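Local coordinates for protein acetylxylan esterase / glucomannan deacetylase (Cellvibrio japonicus, PDB 2WAA) that removes acetyl groups from acetylated xylan and glucomannan, taking part in the breakdown of plant cell wall polysaccharides, at residues C144-D149 with E154-R159; D204-T209 with D261-A266; T251-V256 with Q293-N298. All coordinates share one frame; numbering follows the deposited sequence. Where two conformers were deposited one is given.

Contact 1: residues C144-D149 with E154-R159; sequences CGEAID and EDKNTR
The Arg159 guanidinium is used at its edge: Asp149 O meets it near the plane, and Glu154 OE1 lies in the plane. The site is the long loop after strand 133-139 of the SGNH (GDSL-type) hydrolase fold, just past Ser141, the inferred nucleophile. NH2 serves both acceptors, giving Asp149 O a bond of 2.9 Å at an N-H...O angle of 146° and making a 2.8 Å salt bridge from Arg159 NH2 to Glu154 OE1. A second bond of 3.3 Å from Arg159 NH1 also reaches Asp149 O, so NH2 makes the main bond to this carbonyl and NH1 only a weak one. The Arg159 chain bends at chi3 (55°) to bring them there, with NH1 3.7 Å from Asp149 CB. A type II turn from Gly145 to Ile148 folds the first part of the loop, while the disulfide between Cys144 and Cys183 ties it to strand 177-183. On the other side of the contact, an Asx turn, Asn157 OD1 accepting from Arg159 N, leads into the 3-10 segment that starts at Thr158. The Asp149 carboxylate forms salt bridges with Lys319 (OD1) and Arg104 (OD2).

Nearer the catalytic centre, the side chains of Glu146 and Lys156 cross at about a right angle. Lys156 also makes a salt bridge to Asp314, the inferred charge-relay aspartate, so its ammonium group joins two acidic residues and probably helps position that aspartate. Glu146 touches Ser141 and His316 and lies about 4 Å, at nearest atoms, from a bound acetate, which places this end of the contact at the edge of the active site. Its extended chain presents OE2 on the anti side to Lys156 NZ, 2.8 Å away and 16° out of the carboxylate plane.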
loop_
_atom_site.group_PDB
_atom_site.type_symbol
_atom_site.label_atom_id
_atom_site.label_comp_id
_atom_site.label_asym_id
_atom_site.label_seq_id
_atom_site.Cartn_x
_atom_site.Cartn_y
_atom_site.Cartn_z
ATOM N N CYS A 144 2.761 2.964 -4.736
ATOM C CA CYS A 144 1.355 2.662 -4.935
ATOM C C CYS A 144 1.109 1.648 -6.060
ATOM O O CYS A 144 -0.019 1.281 -6.260
ATOM C CB CYS A 144 0.559 3.923 -5.306
ATOM S SG CYS A 144 0.161 4.922 -3.963
ATOM N N GLY A 145 2.125 1.277 -6.827
ATOM C CA GLY A 145 2.001 0.253 -7.867
ATOM C C GLY A 145 1.461 0.777 -9.183
ATOM O O GLY A 145 0.927 0.013 -9.985
ATOM N N GLU A 146 1.549 2.086 -9.398
ATOM C CA GLU A 146 1.053 2.641 -10.664
ATOM C C GLU A 146 1.716 2.042 -11.932
ATOM O O GLU A 146 2.940 1.895 -11.995
ATOM C CB GLU A 146 1.235 4.172 -10.676
ATOM C CG GLU A 146 0.845 4.810 -12.080
ATOM C CD GLU A 146 0.712 6.343 -11.999
ATOM O OE1 GLU A 146 0.786 6.929 -10.902
ATOM O OE2 GLU A 146 0.457 6.980 -13.057
ATOM N N ALA A 147 0.868 1.648 -12.895
ATOM C CA ALA A 147 1.312 1.226 -14.258
ATOM C C ALA A 147 2.018 -0.119 -14.298
ATOM O O ALA A 147 2.595 -0.507 -15.336
ATOM C CB ALA A 147 2.185 2.326 -14.915
ATOM N N ILE A 148 1.941 -0.882 -13.212
ATOM C CA ILE A 148 2.496 -2.241 -13.262
ATOM C C ILE A 148 1.771 -3.095 -14.298
ATOM O O ILE A 148 2.426 -3.928 -14.982
ATOM C CB ILE A 148 2.511 -2.882 -11.856
ATOM C CG1 ILE A 148 3.557 -2.118 -11.008
ATOM C CG2 ILE A 148 2.766 -4.390 -11.906
ATOM C CD1 ILE A 148 3.612 -2.573 -9.575
ATOM N N ASP A 149 0.450 -2.925 -14.427
ATOM C CA ASP A 149 -0.319 -3.798 -15.332
ATOM C C ASP A 149 -0.650 -3.112 -16.653
ATOM O O ASP A 149 -1.711 -3.344 -17.227
ATOM C CB ASP A 149 -1.624 -4.336 -14.689
ATOM C CG ASP A 149 -1.387 -5.494 -13.711
ATOM O OD1 ASP A 149 -0.240 -6.009 -13.586
ATOM O OD2 ASP A 149 -2.363 -5.881 -13.005
ATOM N N GLU A 154 -2.991 0.452 -24.891
ATOM C CA GLU A 154 -4.044 1.030 -24.062
ATOM C C GLU A 154 -3.726 2.455 -23.577
ATOM O O GLU A 154 -2.566 2.783 -23.385
ATOM C CB GLU A 154 -4.236 0.176 -22.790
ATOM C CG GLU A 154 -4.863 -1.108 -23.016
ATOM C CD GLU A 154 -5.083 -1.889 -21.743
ATOM O OE1 GLU A 154 -4.808 -1.373 -20.591
ATOM O OE2 GLU A 154 -5.527 -3.037 -21.901
ATOM N N ASP A 155 -4.759 3.268 -23.386
ATOM C CA ASP A 155 -4.644 4.525 -22.656
ATOM C C ASP A 155 -4.560 4.136 -21.189
ATOM O O ASP A 155 -5.311 3.269 -20.744
ATOM C CB ASP A 155 -5.863 5.409 -22.864
ATOM C CG ASP A 155 -5.992 5.922 -24.301
ATOM O OD1 ASP A 155 -4.946 6.147 -24.959
ATOM O OD2 ASP A 155 -7.150 6.087 -24.756
ATOM N N LYS A 156 -3.603 4.709 -20.471
ATOM C CA LYS A 156 -3.507 4.467 -19.035
ATOM C C LYS A 156 -4.891 4.632 -18.397
ATOM O O LYS A 156 -5.648 5.580 -18.712
ATOM C CB LYS A 156 -2.530 5.464 -18.422
ATOM C CG LYS A 156 -2.177 5.228 -16.980
ATOM C CD LYS A 156 -1.401 6.436 -16.504
ATOM C CE LYS A 156 -0.224 6.006 -15.828
ATOM N NZ LYS A 156 0.820 7.071 -15.824
ATOM N N ASN A 157 -5.235 3.723 -17.493
ATOM C CA ASN A 157 -6.459 3.852 -16.745
ATOM C C ASN A 157 -6.255 3.134 -15.395
ATOM O O ASN A 157 -5.192 2.580 -15.169
ATOM C CB ASN A 157 -7.608 3.249 -17.551
ATOM C CG ASN A 157 -7.486 1.734 -17.692
ATOM O OD1 ASN A 157 -7.962 1.007 -16.831
ATOM N ND2 ASN A 157 -6.893 1.262 -18.783
ATOM N N THR A 158 -7.241 3.173 -14.504
ATOM C CA THR A 158 -6.982 2.739 -13.135
ATOM C C THR A 158 -6.740 1.220 -13.038
ATOM O O THR A 158 -6.228 0.740 -12.017
ATOM C CB THR A 158 -8.102 3.137 -12.135
ATOM O OG1 THR A 158 -9.361 2.661 -12.637
ATOM C CG2 THR A 158 -8.147 4.667 -12.014
ATOM N N ARG A 159 -7.051 0.467 -14.101
ATOM C CA ARG A 159 -6.711 -0.952 -14.158
ATOM C C ARG A 159 -5.205 -1.212 -14.184
ATOM O O ARG A 159 -4.741 -2.278 -13.777
ATOM C CB ARG A 159 -7.382 -1.614 -15.389
ATOM C CG ARG A 159 -7.376 -3.161 -15.290
ATOM C CD ARG A 159 -7.547 -3.794 -16.683
ATOM N NE ARG A 159 -6.507 -3.280 -17.592
ATOM C CZ ARG A 159 -5.223 -3.603 -17.539
ATOM N NH1 ARG A 159 -4.783 -4.471 -16.653
ATOM N NH2 ARG A 159 -4.350 -3.043 -18.402
#

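Contact 2: residues D204-T209 with D261-A266; sequences DFYQFT and DNHPQA
Hydrogen bonds to one phenol carry the contact: Tyr206 OH meets Asn262 ND2 and His263 NE2 where helix 245-262 of the alpha/beta/alpha SGNH fold gives way to the turn before strand 267-270. His263 is the first residue to leave helical geometry, and a type I turn from His263 to Ala266 follows. Asn262 ND2 donates to Tyr206 OH over 3.0 Å at a nearly straight 169°, with the hydroxyl in its amide plane. The bond from Tyr206 OH to His263 NE2 is shorter, at 2.7 Å. Both nitrogens lie in the plane of the tyrosine ring, at its edge, so the two bonds grip a buried hydroxyl and hold the ring's outer end. With CG roughly opposite the backbone N (chi1 154°), the tyrosine extends to them. The imidazole is fixed at its other nitrogen as well, since ND1 bonds to Gln225.

The Asn262 amide lies almost in the Tyr206 ring plane, 11° from it, edge to edge. Packing on faces comes from His221, which stacks on the tyrosine, and, within segment 261-266, from Asn262 CB, which sits over one face of the His263 imidazole, 3.7 Å above its plane and towards the rim.

A water extends the polar link to Gln207. It accepts from Asn262 ND2 at 2.9 Å and from Gln207 NE2 at 2.8 Å.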
loop_
_atom_site.group_PDB
_atom_site.type_symbol
_atom_site.label_atom_id
_atom_site.label_comp_id
_atom_site.label_asym_id
_atom_site.label_seq_id
_atom_site.Cartn_x
_atom_site.Cartn_y
_atom_site.Cartn_z
ATOM N N ASP A 204 1.604 14.957 5.759
ATOM C CA ASP A 204 0.164 15.175 5.950
ATOM C C ASP A 204 -0.630 13.897 5.752
ATOM O O ASP A 204 -1.309 13.452 6.677
ATOM C CB ASP A 204 -0.359 16.264 4.995
ATOM C CG ASP A 204 0.415 17.554 5.163
ATOM O OD1 ASP A 204 0.417 18.071 6.273
ATOM O OD2 ASP A 204 1.058 18.032 4.230
ATOM N N PHE A 205 -0.502 13.266 4.586
ATOM C CA PHE A 205 -1.347 12.075 4.359
ATOM C C PHE A 205 -0.909 10.868 5.152
ATOM O O PHE A 205 -1.691 9.941 5.335
ATOM C CB PHE A 205 -1.617 11.749 2.856
ATOM C CG PHE A 205 -0.385 11.301 2.072
ATOM C CD1 PHE A 205 0.111 9.989 2.173
ATOM C CD2 PHE A 205 0.248 12.194 1.187
ATOM C CE1 PHE A 205 1.262 9.593 1.428
ATOM C CE2 PHE A 205 1.397 11.810 0.440
ATOM C CZ PHE A 205 1.887 10.491 0.560
ATOM N N TYR A 206 0.327 10.866 5.630
ATOM C CA TYR A 206 0.782 9.814 6.533
ATOM C C TYR A 206 -0.124 9.752 7.788
ATOM O O TYR A 206 -0.202 8.723 8.463
ATOM C CB TYR A 206 2.222 10.085 6.948
ATOM C CG TYR A 206 2.607 9.497 8.284
ATOM C CD1 TYR A 206 2.950 8.167 8.405
ATOM C CD2 TYR A 206 2.672 10.305 9.412
ATOM C CE1 TYR A 206 3.353 7.627 9.665
ATOM C CE2 TYR A 206 3.053 9.794 10.662
ATOM C CZ TYR A 206 3.386 8.451 10.772
ATOM O OH TYR A 206 3.765 7.962 12.011
ATOM N N GLN A 207 -0.798 10.869 8.093
ATOM C CA GLN A 207 -1.674 10.916 9.257
ATOM C C GLN A 207 -3.089 10.416 8.991
ATOM O O GLN A 207 -3.865 10.287 9.936
ATOM C CB GLN A 207 -1.785 12.370 9.815
ATOM C CG GLN A 207 -0.440 12.983 10.331
ATOM C CD GLN A 207 0.181 12.303 11.595
ATOM O OE1 GLN A 207 -0.382 11.354 12.204
ATOM N NE2 GLN A 207 1.400 12.776 11.975
ATOM N N PHE A 208 -3.436 10.138 7.736
ATOM C CA PHE A 208 -4.842 9.910 7.385
ATOM C C PHE A 208 -5.126 8.450 7.197
ATOM O O PHE A 208 -4.333 7.720 6.603
ATOM C CB PHE A 208 -5.144 10.598 6.044
ATOM C CG PHE A 208 -4.937 12.094 6.052
ATOM C CD1 PHE A 208 -5.066 12.808 7.238
ATOM C CD2 PHE A 208 -4.694 12.769 4.863
ATOM C CE1 PHE A 208 -4.916 14.206 7.235
ATOM C CE2 PHE A 208 -4.531 14.169 4.864
ATOM C CZ PHE A 208 -4.653 14.863 6.023
ATOM N N THR A 209 -6.293 8.001 7.639
ATOM C CA THR A 209 -6.630 6.614 7.356
ATOM C C THR A 209 -6.886 6.402 5.862
ATOM O O THR A 209 -6.563 5.339 5.274
ATOM C CB THR A 209 -7.911 6.260 8.120
ATOM O OG1 THR A 209 -7.641 6.386 9.524
ATOM C CG2 THR A 209 -8.364 4.828 7.807
ATOM N N ASP A 261 9.325 9.012 16.890
ATOM C CA ASP A 261 8.547 9.253 18.110
ATOM C C ASP A 261 7.241 8.443 18.075
ATOM O O ASP A 261 6.876 7.810 19.057
ATOM C CB ASP A 261 8.262 10.755 18.227
ATOM C CG ASP A 261 7.289 11.074 19.321
ATOM O OD1 ASP A 261 7.365 10.380 20.375
ATOM O OD2 ASP A 261 6.445 11.997 19.147
ATOM N N ASN A 262 6.549 8.424 16.937
ATOM C CA ASN A 262 5.298 7.633 16.835
ATOM C C ASN A 262 5.449 6.125 16.897
ATOM O O ASN A 262 4.503 5.420 17.263
ATOM C CB ASN A 262 4.563 7.965 15.518
ATOM C CG ASN A 262 3.969 9.356 15.520
ATOM O OD1 ASN A 262 4.016 10.056 16.546
ATOM N ND2 ASN A 262 3.422 9.776 14.383
ATOM N N HIS A 263 6.632 5.623 16.518
ATOM C CA HIS A 263 6.874 4.174 16.350
ATOM C C HIS A 263 8.192 3.865 17.034
ATOM O O HIS A 263 9.250 3.710 16.361
ATOM C CB HIS A 263 7.005 3.869 14.856
ATOM C CG HIS A 263 5.855 4.394 14.048
ATOM N ND1 HIS A 263 4.574 3.900 14.179
ATOM C CD2 HIS A 263 5.792 5.378 13.117
ATOM C CE1 HIS A 263 3.771 4.548 13.341
ATOM N NE2 HIS A 263 4.486 5.457 12.695
ATOM N N PRO A 264 8.173 3.837 18.382
ATOM C CA PRO A 264 9.420 3.847 19.138
ATOM C C PRO A 264 10.233 2.598 18.904
ATOM O O PRO A 264 11.446 2.607 19.139
ATOM C CB PRO A 264 8.954 3.926 20.615
ATOM C CG PRO A 264 7.506 3.490 20.593
ATOM C CD PRO A 264 6.982 3.968 19.258
ATOM N N GLN A 265 9.576 1.535 18.466
ATOM C CA GLN A 265 10.209 0.237 18.204
ATOM C C GLN A 265 10.709 0.101 16.750
ATOM O O GLN A 265 11.359 -0.910 16.417
ATOM C CB GLN A 265 9.182 -0.895 18.406
ATOM C CG GLN A 265 8.111 -1.011 17.217
ATOM C CD GLN A 265 7.225 0.271 17.107
ATOM O OE1 GLN A 265 7.058 0.988 18.092
ATOM N NE2 GLN A 265 6.657 0.539 15.914
ATOM N N ALA A 266 10.389 1.055 15.874
ATOM C CA ALA A 266 10.685 0.840 14.433
ATOM C C ALA A 266 12.141 1.183 14.042
ATOM O O ALA A 266 12.741 2.084 14.611
ATOM C CB ALA A 266 9.743 1.663 13.583
HETATM O O HOH W 1 1.847 12.234 14.673
#

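Contact 3: residues T251-V256 with Q293-N298; sequences TYTRFV and QQLHSN
Val256 and Leu295 form the tight part of this helix-helix contact. Their side chains cross at about a right angle, with Val256 CG1 only 3.5 Å from Leu295 CD1, closer than usual for two methyl groups. CG1 gets there by standing anti to the valine's backbone N (chi1 170°). The other leucine branch turns to the preceding turn of helix 245-262: Leu295 CD2 lies 3.6 Å from Thr253 O and 3.9 Å from Thr253 CG2. Both leucine methyls are thus engaged, CD1 by Val256 and CD2 mainly by Thr253, and the backbones come close, with Thr253 CA and Leu295 CA 6.3 Å apart.

The looser side lies at the partly exposed Gln294. Its extended chain crosses Thr253 at about a right angle and brings OE1 to 3.3 Å from Thr253 OG1, yet the pair is no more than a polar approach. The threonine hydroxyl sits beside its own backbone N (chi1 -67°), and its bond goes back one turn to Ile249 O. Gln294 also leans on Ile249 and Asn250 of helix 245-262.

The contact joins the end of helix 278-295 to the middle of helix 245-262, the consecutive helices that precede strands 300-302 and 267-270 of the parallel sheet. Around it, Tyr252 packs on Ile288 and Thr291 of helix 278-295, whereas Phe255 points away from that helix and touches Leu202 and Pro203 of helix 202-205.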
loop_
_atom_site.group_PDB
_atom_site.type_symbol
_atom_site.label_atom_id
_atom_site.label_comp_id
_atom_site.label_asym_id
_atom_site.label_seq_id
_atom_site.Cartn_x
_atom_site.Cartn_y
_atom_site.Cartn_z
ATOM N N THR A 251 12.949 19.591 6.496
ATOM C CA THR A 251 11.660 18.944 6.605
ATOM C C THR A 251 11.739 17.430 6.632
ATOM O O THR A 251 10.959 16.818 7.360
ATOM C CB THR A 251 10.480 19.612 5.806
ATOM O OG1 THR A 251 9.641 18.649 5.138
ATOM C CG2 THR A 251 10.974 20.671 4.881
ATOM N N TYR A 252 12.729 16.840 5.960
ATOM C CA TYR A 252 12.861 15.396 6.036
ATOM C C TYR A 252 13.242 15.021 7.469
ATOM O O TYR A 252 12.713 14.062 8.040
ATOM C CB TYR A 252 13.908 14.873 5.056
ATOM C CG TYR A 252 13.590 13.504 4.482
ATOM C CD1 TYR A 252 12.676 12.647 5.111
ATOM C CD2 TYR A 252 14.171 13.092 3.296
ATOM C CE1 TYR A 252 12.382 11.351 4.571
ATOM C CE2 TYR A 252 13.911 11.798 2.759
ATOM C CZ TYR A 252 13.014 10.953 3.396
ATOM O OH TYR A 252 12.743 9.746 2.814
ATOM N N THR A 253 14.173 15.789 8.065
ATOM C CA THR A 253 14.594 15.517 9.430
ATOM C C THR A 253 13.385 15.620 10.359
ATOM O O THR A 253 13.172 14.740 11.206
ATOM C CB THR A 253 15.665 16.535 9.852
ATOM O OG1 THR A 253 16.833 16.287 9.048
ATOM C CG2 THR A 253 16.033 16.393 11.332
ATOM N N ARG A 254 12.582 16.671 10.193
ATOM C CA ARG A 254 11.439 16.816 11.075
ATOM C C ARG A 254 10.445 15.665 10.899
ATOM O O ARG A 254 9.919 15.154 11.886
ATOM C CB ARG A 254 10.787 18.180 10.924
ATOM C CG ARG A 254 9.713 18.386 11.982
ATOM C CD ARG A 254 9.316 19.831 12.177
ATOM N NE ARG A 254 8.141 19.915 13.046
ATOM C CZ ARG A 254 8.077 20.662 14.147
ATOM N NH1 ARG A 254 9.118 21.408 14.507
ATOM N NH2 ARG A 254 6.971 20.677 14.877
ATOM N N PHE A 255 10.208 15.236 9.668
ATOM C CA PHE A 255 9.298 14.085 9.450
ATOM C C PHE A 255 9.812 12.776 10.070
ATOM O O PHE A 255 9.048 12.029 10.697
ATOM C CB PHE A 255 8.983 13.948 7.937
ATOM C CG PHE A 255 8.061 12.784 7.612
ATOM C CD1 PHE A 255 6.790 12.718 8.179
ATOM C CD2 PHE A 255 8.484 11.747 6.776
ATOM C CE1 PHE A 255 5.937 11.626 7.909
ATOM C CE2 PHE A 255 7.635 10.662 6.491
ATOM C CZ PHE A 255 6.360 10.605 7.074
ATOM N N VAL A 256 11.109 12.481 9.933
ATOM C CA VAL A 256 11.620 11.215 10.430
ATOM C C VAL A 256 11.605 11.291 11.955
ATOM O O VAL A 256 11.314 10.305 12.605
ATOM C CB VAL A 256 13.019 10.914 9.901
ATOM C CG1 VAL A 256 13.640 9.710 10.620
ATOM C CG2 VAL A 256 12.952 10.678 8.357
ATOM N N GLN A 293 22.614 12.415 9.047
ATOM C CA GLN A 293 23.618 13.066 9.890
ATOM C C GLN A 293 22.955 13.955 10.951
ATOM O O GLN A 293 23.289 13.879 12.151
ATOM C CB GLN A 293 24.641 13.829 9.021
ATOM C CG GLN A 293 25.639 14.626 9.870
ATOM C CD GLN A 293 26.924 14.929 9.123
ATOM O OE1 GLN A 293 27.467 14.064 8.426
ATOM N NE2 GLN A 293 27.434 16.147 9.284
ATOM N N GLN A 294 21.980 14.756 10.540
ATOM C CA GLN A 294 21.246 15.606 11.490
ATOM C C GLN A 294 20.412 14.827 12.499
ATOM O O GLN A 294 20.305 15.240 13.654
ATOM C CB GLN A 294 20.329 16.583 10.779
ATOM C CG GLN A 294 21.078 17.498 9.833
ATOM C CD GLN A 294 20.255 18.668 9.395
ATOM O OE1 GLN A 294 19.040 18.727 9.653
ATOM N NE2 GLN A 294 20.902 19.614 8.716
ATOM N N LEU A 295 19.828 13.713 12.068
ATOM C CA LEU A 295 19.027 12.880 12.966
ATOM C C LEU A 295 19.838 12.260 14.111
ATOM O O LEU A 295 19.358 12.182 15.242
ATOM C CB LEU A 295 18.341 11.743 12.206
ATOM C CG LEU A 295 17.144 12.205 11.371
ATOM C CD1 LEU A 295 16.785 11.128 10.357
ATOM C CD2 LEU A 295 15.910 12.641 12.227
ATOM N N HIS A 296 21.053 11.817 13.793
ATOM C CA HIS A 296 21.955 11.157 14.728
ATOM C C HIS A 296 21.246 10.019 15.433
ATOM O O HIS A 296 21.253 9.917 16.673
ATOM C CB HIS A 296 22.530 12.130 15.774
ATOM C CG HIS A 296 23.720 11.575 16.500
ATOM N ND1 HIS A 296 24.998 11.633 15.983
ATOM C CD2 HIS A 296 23.822 10.916 17.681
ATOM C CE1 HIS A 296 25.839 11.043 16.819
ATOM N NE2 HIS A 296 25.153 10.609 17.861
ATOM N N SER A 297 20.629 9.148 14.643
ATOM C CA SER A 297 19.795 8.100 15.211
ATOM C C SER A 297 20.373 6.753 14.857
ATOM O O SER A 297 20.704 6.523 13.709
ATOM C CB SER A 297 18.390 8.189 14.622
ATOM O OG SER A 297 17.607 7.094 15.060
ATOM N N ASN A 298 20.477 5.854 15.820
ATOM C CA ASN A 298 20.918 4.513 15.518
ATOM C C ASN A 298 19.750 3.629 15.044
ATOM O O ASN A 298 19.884 2.403 14.979
ATOM C CB ASN A 298 21.551 3.873 16.761
ATOM C CG ASN A 298 20.608 3.848 17.984
ATOM O OD1 ASN A 298 19.405 4.179 17.919
ATOM N ND2 ASN A 298 21.170 3.444 19.129
#

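In the fold
All three contacts lie in the GDSL-like hydrolase region. Contact 1 closes within one loop after strand 133-139, before the others begin. Contacts 2 and 3 alternate along the chain and share helix 245-262, whose middle meets helix 278-295 and whose C-terminal end meets segment 204-209. Their centres are about 15 Å apart, and they touch directly through Tyr206 CD2 and Phe255 CE1, 3.8 Å apart. Contact 1 stands apart, its centre about 28 Å from that of contact 2 and 34 Å from that of contact 3. It borders the inferred catalytic residues, whereas the other two join helices and loops beside the parallel sheet.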